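Long-range contacts in phosphotriesterase family protein (Listeria monocytogenes serotype 4b str. H7858, PDB 3PNZ), which probably hydrolyses phosphorylated sugar lactones, as a zinc-dependent lactonase of the phosphotriesterase family with an amidohydrolase fold: residues 26-31 against 39-44; 263-268 against 314-319. All blocks are in the same frame, centred on the assembly; numbering follows the deposited sequence.

Interaction 1 (26-31 against 39-44)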
loop_
_atom_site.group_PDB
_atom_site.type_symbol
_atom_site.label_atom_id
_atom_site.label_comp_id
_atom_site.label_asym_id
_atom_site.label_seq_id
_atom_site.Cartn_x
_atom_site.Cartn_y
_atom_site.Cartn_z
ATOM N N VAL A 26 -10.838 6.316 -1.995
ATOM C CA VAL A 26 -12.094 6.601 -1.312
ATOM C C VAL A 26 -12.177 5.697 -0.097
ATOM O O VAL A 26 -12.188 4.468 -0.225
ATOM C CB VAL A 26 -13.326 6.336 -2.220
ATOM C CG1 VAL A 26 -14.614 6.752 -1.507
ATOM C CG2 VAL A 26 -13.184 7.078 -3.537
ATOM N N CYS A 27 -12.221 6.292 1.090
ATOM C CA CYS A 27 -12.240 5.493 2.304
ATOM C C CYS A 27 -12.774 6.285 3.483
ATOM O O CYS A 27 -12.564 7.496 3.578
ATOM C CB CYS A 27 -10.846 4.937 2.616
ATOM S SG CYS A 27 -9.532 6.183 2.654
ATOM N N VAL A 28 -13.461 5.589 4.380
ATOM C CA VAL A 28 -14.053 6.209 5.561
ATOM C C VAL A 28 -13.740 5.342 6.783
ATOM O O VAL A 28 -14.604 4.631 7.293
ATOM C CB VAL A 28 -15.578 6.376 5.391
ATOM C CG1 VAL A 28 -16.166 7.215 6.538
ATOM C CG2 VAL A 28 -15.890 7.010 4.051
ATOM N N PRO A 29 -12.480 5.383 7.245
ATOM C CA PRO A 29 -11.992 4.560 8.358
ATOM C C PRO A 29 -12.881 4.703 9.591
ATOM O O PRO A 29 -13.076 5.823 10.055
ATOM C CB PRO A 29 -10.611 5.153 8.663
ATOM C CG PRO A 29 -10.210 5.899 7.456
ATOM C CD PRO A 29 -11.445 6.271 6.688
ATOM N N ALA A 30 -13.412 3.600 10.106
ATOM C CA ALA A 30 -14.333 3.665 11.237
ATOM C C ALA A 30 -13.697 4.364 12.429
ATOM O O ALA A 30 -14.290 5.256 13.032
ATOM C CB ALA A 30 -14.790 2.272 11.631
ATOM N N TYR A 31 -12.483 3.947 12.764
ATOM C CA TYR A 31 -11.776 4.501 13.910
ATOM C C TYR A 31 -11.725 6.031 13.863
ATOM O O TYR A 31 -11.942 6.698 14.877
ATOM C CB TYR A 31 -10.369 3.910 13.995
ATOM C CG TYR A 31 -9.545 4.492 15.109
ATOM C CD1 TYR A 31 -9.511 3.893 16.360
ATOM C CD2 TYR A 31 -8.815 5.658 14.919
ATOM C CE1 TYR A 31 -8.759 4.429 17.387
ATOM C CE2 TYR A 31 -8.067 6.200 15.937
ATOM C CZ TYR A 31 -8.042 5.585 17.168
ATOM O OH TYR A 31 -7.289 6.125 18.187
ATOM N N ASP A 39 -10.605 14.988 8.321
ATOM C CA ASP A 39 -9.564 15.100 7.301
ATOM C C ASP A 39 -9.086 13.726 6.819
ATOM O O ASP A 39 -8.537 13.607 5.726
ATOM C CB ASP A 39 -8.376 15.918 7.823
ATOM C CG ASP A 39 -7.430 16.351 6.716
ATOM O OD1 ASP A 39 -7.893 16.613 5.581
ATOM O OD2 ASP A 39 -6.211 16.453 6.989
ATOM N N LEU A 40 -9.307 12.694 7.627
ATOM C CA LEU A 40 -8.875 11.340 7.268
ATOM C C LEU A 40 -9.983 10.537 6.601
ATOM O O LEU A 40 -9.854 9.330 6.408
ATOM C CB LEU A 40 -8.366 10.600 8.501
ATOM C CG LEU A 40 -6.976 11.050 8.970
ATOM C CD1 LEU A 40 -6.741 10.615 10.407
ATOM C CD2 LEU A 40 -5.891 10.492 8.039
ATOM N N LEU A 41 -11.072 11.209 6.249
ATOM C CA LEU A 41 -12.140 10.560 5.503
ATOM C C LEU A 41 -12.140 11.045 4.056
ATOM O O LEU A 41 -12.443 12.207 3.777
ATOM C CB LEU A 41 -13.497 10.831 6.157
ATOM C CG LEU A 41 -13.576 10.688 7.676
ATOM C CD1 LEU A 41 -15.000 10.985 8.160
ATOM C CD2 LEU A 41 -13.120 9.319 8.146
ATOM N N LEU A 42 -11.777 10.162 3.129
ATOM C CA LEU A 42 -11.857 10.492 1.716
ATOM C C LEU A 42 -13.235 10.050 1.237
ATOM O O LEU A 42 -13.399 8.952 0.712
ATOM C CB LEU A 42 -10.753 9.787 0.926
ATOM C CG LEU A 42 -9.329 10.233 1.279
ATOM C CD1 LEU A 42 -8.279 9.439 0.496
ATOM C CD2 LEU A 42 -9.172 11.723 1.023
ATOM N N ASP A 43 -14.224 10.913 1.435
ATOM C CA ASP A 43 -15.616 10.486 1.381
ATOM C C ASP A 43 -16.424 11.110 0.248
ATOM O O ASP A 43 -17.651 11.169 0.328
ATOM C CB ASP A 43 -16.286 10.777 2.726
ATOM C CG ASP A 43 -16.196 12.243 3.116
ATOM O OD1 ASP A 43 -15.653 13.051 2.329
ATOM O OD2 ASP A 43 -16.685 12.589 4.212
ATOM N N ASP A 44 -15.742 11.563 -0.801
ATOM C CA ASP A 44 -16.418 12.126 -1.972
ATOM C C ASP A 44 -15.869 11.543 -3.271
ATOM O O ASP A 44 -14.815 11.954 -3.753
ATOM C CB ASP A 44 -16.298 13.652 -1.990
ATOM C CG ASP A 44 -17.182 14.301 -3.047
ATOM O OD1 ASP A 44 -17.218 13.820 -4.203
ATOM O OD2 ASP A 44 -17.846 15.304 -2.714
#
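C27 and L42 form a single antiparallel bridge, a hydrogen-bonded pair with their CA atoms 5.0 Å apart, and around it the two chains diverge quickly, the directions of 26-29 and 40-43 lying 129° apart. The better of its two bonds runs from C27 N to L42 O at 2.9 Å, meeting the carbonyl in its plane, on a lone pair. The return bond, L42 N to C27 O, is short at 2.8 Å but weak, because the N-H bends to 127°. L42 O also takes a CA-H...O contact from V26, whose CG1, anti to its own backbone N, rests 3.4 Å from the same oxygen.

Both segments belong to the long loop between strand 19-23 and helix 45-57, the first beta-alpha loop of the (beta/alpha)8 barrel, and the bridge folds this loop back on itself just beyond the zinc ligands H22 and H24. On the side of C27 and L42 the contact is apolar: SG sits in the crowded position between its backbone N and carbonyl carbon and meets L42 CD1 at 4.1 Å.

V28 works the other side. Its CG1 crosses obliquely onto L41 CD2, while its CG2 branch lies 4.0 Å from D43 CB. The same L41 methyl reaches the P29 ring at CD, 3.8 Å away, so CD2 is shared by V28 and P29. P29 also brings CD and CG up to L40 O.

Beyond the bridge, K276 donates to L41 O, and the hydroxyl of Y282 is hydrogen-bonded to D44 N. V26 also packs on V78 and I81 of helix 75-85. D44 is the N-cap of helix 45-57, its OD1 accepting from K47 N.

Interaction 2 (263-268 against 314-319); sequences FEDQIL and VKKFFV
F317 lays its ring alongside I267, both side chains pointing the same way, where helix 310-325 packs against the outside of the (beta/alpha)8 barrel at its eighth strand, 267-269. I267 CG2, anti to its backbone N, stands over one face of the ring in a CH-pi contact, 3.9 Å from the centroid and 15° off the normal. I267 CB comes closer to the rim, 3.7 Å from F317 CE1. The ring of F299 from helix 289-305 also meets F317, the two planes about 60° apart.

One residue earlier in the helix, at the more open end of the contact, K316 stretches its extended chain obliquely across E264 and D265 and brings NZ between their carboxylates. E264 OE2 receives NZ at 2.7 Å through its anti lone pair, D265 OD1 at 2.8 Å through its syn one. Two acids on one ammonium would be expected to favour its charged form. E264 CG starts from the crowded position between backbone N and carbonyl carbon, which turns its chain to the lysine. N321 ND2 donates to both E264 O and I267 O. That same E264 O lies in the plane of the F317 ring, at its edge, 3.8 Å from CE1.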
loop_
_atom_site.group_PDB
_atom_site.type_symbol
_atom_site.label_atom_id
_atom_site.label_comp_id
_atom_site.label_asym_id
_atom_site.label_seq_id
_atom_site.Cartn_x
_atom_site.Cartn_y
_atom_site.Cartn_z
ATOM N N PHE A 263 20.721 -1.643 -4.709
ATOM C CA PHE A 263 19.355 -2.078 -4.454
ATOM C C PHE A 263 18.296 -1.317 -5.248
ATOM O O PHE A 263 17.127 -1.296 -4.865
ATOM C CB PHE A 263 19.055 -1.981 -2.946
ATOM C CG PHE A 263 19.966 -2.817 -2.098
ATOM C CD1 PHE A 263 19.864 -4.201 -2.106
ATOM C CD2 PHE A 263 20.928 -2.227 -1.288
ATOM C CE1 PHE A 263 20.708 -4.988 -1.321
ATOM C CE2 PHE A 263 21.768 -3.007 -0.501
ATOM C CZ PHE A 263 21.660 -4.384 -0.516
ATOM N N GLU A 264 18.681 -0.710 -6.367
ATOM C CA GLU A 264 17.733 0.119 -7.107
ATOM C C GLU A 264 16.484 -0.641 -7.562
ATOM O O GLU A 264 15.426 -0.043 -7.742
ATOM C CB GLU A 264 18.407 0.799 -8.300
ATOM C CG GLU A 264 18.796 -0.149 -9.428
ATOM C CD GLU A 264 19.789 0.494 -10.376
ATOM O OE1 GLU A 264 20.796 1.052 -9.889
ATOM O OE2 GLU A 264 19.560 0.455 -11.604
ATOM N N ASP A 265 16.602 -1.952 -7.751
ATOM C CA ASP A 265 15.490 -2.743 -8.269
ATOM C C ASP A 265 14.433 -3.034 -7.200
ATOM O O ASP A 265 13.409 -3.665 -7.476
ATOM C CB ASP A 265 16.007 -4.068 -8.829
ATOM C CG ASP A 265 16.850 -3.896 -10.080
ATOM O OD1 ASP A 265 16.737 -2.850 -10.749
ATOM O OD2 ASP A 265 17.620 -4.831 -10.397
ATOM N N GLN A 266 14.686 -2.593 -5.969
ATOM C CA GLN A 266 13.775 -2.895 -4.868
ATOM C C GLN A 266 12.994 -1.680 -4.377
ATOM O O GLN A 266 12.159 -1.802 -3.476
ATOM C CB GLN A 266 14.534 -3.539 -3.703
ATOM C CG GLN A 266 14.942 -4.977 -3.995
ATOM C CD GLN A 266 16.060 -5.468 -3.094
ATOM O OE1 GLN A 266 17.155 -5.778 -3.565
ATOM N NE2 GLN A 266 15.790 -5.546 -1.792
ATOM N N ILE A 267 13.261 -0.521 -4.973
ATOM C CA ILE A 267 12.641 0.735 -4.524
ATOM C C ILE A 267 11.275 1.006 -5.170
ATOM O O ILE A 267 11.119 0.940 -6.395
ATOM C CB ILE A 267 13.595 1.920 -4.741
ATOM C CG1 ILE A 267 14.853 1.711 -3.891
ATOM C CG2 ILE A 267 12.893 3.250 -4.402
ATOM C CD1 ILE A 267 15.992 2.612 -4.245
ATOM N N LEU A 268 10.279 1.289 -4.334
ATOM C CA LEU A 268 8.957 1.702 -4.804
ATOM C C LEU A 268 8.668 3.081 -4.241
ATOM O O LEU A 268 9.211 3.447 -3.199
ATOM C CB LEU A 268 7.882 0.735 -4.317
ATOM C CG LEU A 268 8.020 -0.732 -4.719
ATOM C CD1 LEU A 268 6.968 -1.573 -3.999
ATOM C CD2 LEU A 268 7.911 -0.857 -6.236
ATOM N N VAL A 314 13.904 6.505 -12.398
ATOM C CA VAL A 314 12.473 6.775 -12.396
ATOM C C VAL A 314 11.709 5.657 -13.100
ATOM O O VAL A 314 10.646 5.230 -12.646
ATOM C CB VAL A 314 12.141 8.144 -13.021
ATOM C CG1 VAL A 314 10.655 8.226 -13.371
ATOM C CG2 VAL A 314 12.553 9.267 -12.057
ATOM N N LYS A 315 12.259 5.163 -14.206
ATOM C CA LYS A 315 11.623 4.051 -14.897
ATOM C C LYS A 315 11.554 2.810 -14.000
ATOM O O LYS A 315 10.546 2.107 -13.989
ATOM C CB LYS A 315 12.353 3.731 -16.202
ATOM C CG LYS A 315 11.634 2.703 -17.058
ATOM C CD LYS A 315 12.541 2.168 -18.153
ATOM C CE LYS A 315 12.004 0.847 -18.699
ATOM N NZ LYS A 315 10.572 0.970 -19.094
ATOM N N LYS A 316 12.617 2.550 -13.243
ATOM C CA LYS A 316 12.594 1.440 -12.298
ATOM C C LYS A 316 11.586 1.661 -11.174
ATOM O O LYS A 316 10.768 0.783 -10.909
ATOM C CB LYS A 316 13.989 1.152 -11.740
ATOM C CG LYS A 316 14.939 0.653 -12.818
ATOM C CD LYS A 316 16.217 0.096 -12.263
ATOM C CE LYS A 316 16.899 -0.789 -13.315
ATOM N NZ LYS A 316 18.095 -1.443 -12.754
ATOM N N PHE A 317 11.617 2.830 -10.527
ATOM C CA PHE A 317 10.760 3.036 -9.359
ATOM C C PHE A 317 9.268 2.951 -9.696
ATOM O O PHE A 317 8.479 2.452 -8.892
ATOM C CB PHE A 317 11.036 4.381 -8.659
ATOM C CG PHE A 317 12.466 4.570 -8.231
ATOM C CD1 PHE A 317 13.337 3.493 -8.154
ATOM C CD2 PHE A 317 12.938 5.834 -7.911
ATOM C CE1 PHE A 317 14.652 3.674 -7.766
ATOM C CE2 PHE A 317 14.254 6.020 -7.513
ATOM C CZ PHE A 317 15.110 4.944 -7.446
ATOM N N PHE A 318 8.878 3.456 -10.866
ATOM C CA PHE A 318 7.455 3.558 -11.192
ATOM C C PHE A 318 6.968 2.565 -12.234
ATOM O O PHE A 318 5.760 2.426 -12.423
ATOM C CB PHE A 318 7.099 4.977 -11.647
ATOM C CG PHE A 318 7.345 6.024 -10.599
ATOM C CD1 PHE A 318 6.408 6.249 -9.600
ATOM C CD2 PHE A 318 8.510 6.769 -10.607
ATOM C CE1 PHE A 318 6.623 7.215 -8.625
ATOM C CE2 PHE A 318 8.733 7.729 -9.632
ATOM C CZ PHE A 318 7.787 7.946 -8.642
ATOM N N VAL A 319 7.888 1.897 -12.923
ATOM C CA VAL A 319 7.476 0.927 -13.941
ATOM C C VAL A 319 8.047 -0.466 -13.692
ATOM O O VAL A 319 7.300 -1.390 -13.397
ATOM C CB VAL A 319 7.841 1.377 -15.372
ATOM C CG1 VAL A 319 7.355 0.332 -16.383
ATOM C CG2 VAL A 319 7.245 2.742 -15.676
#

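Overall arrangement
Interactions 1 and 2 lie on opposite sides of the chain's centre, their centres about 30 Å apart and their nearest atoms about 18 Å apart. Interaction 1 is at the active-site end of the barrel: the C27 side chain is about 8 Å from a zinc, and the L40 side chain is about 5 Å from a bound phosphate ion that may mark a pocket. At interaction 2, the L268 side chain is about 13 Å from zinc. The barrel strands connect them. Strand 267-269 leads to D272, which shares a zinc site with H22 and H24, then to K276 and Y282, which hold 39-44. Conversely, F318 stacks on F18, just before strand 19-23.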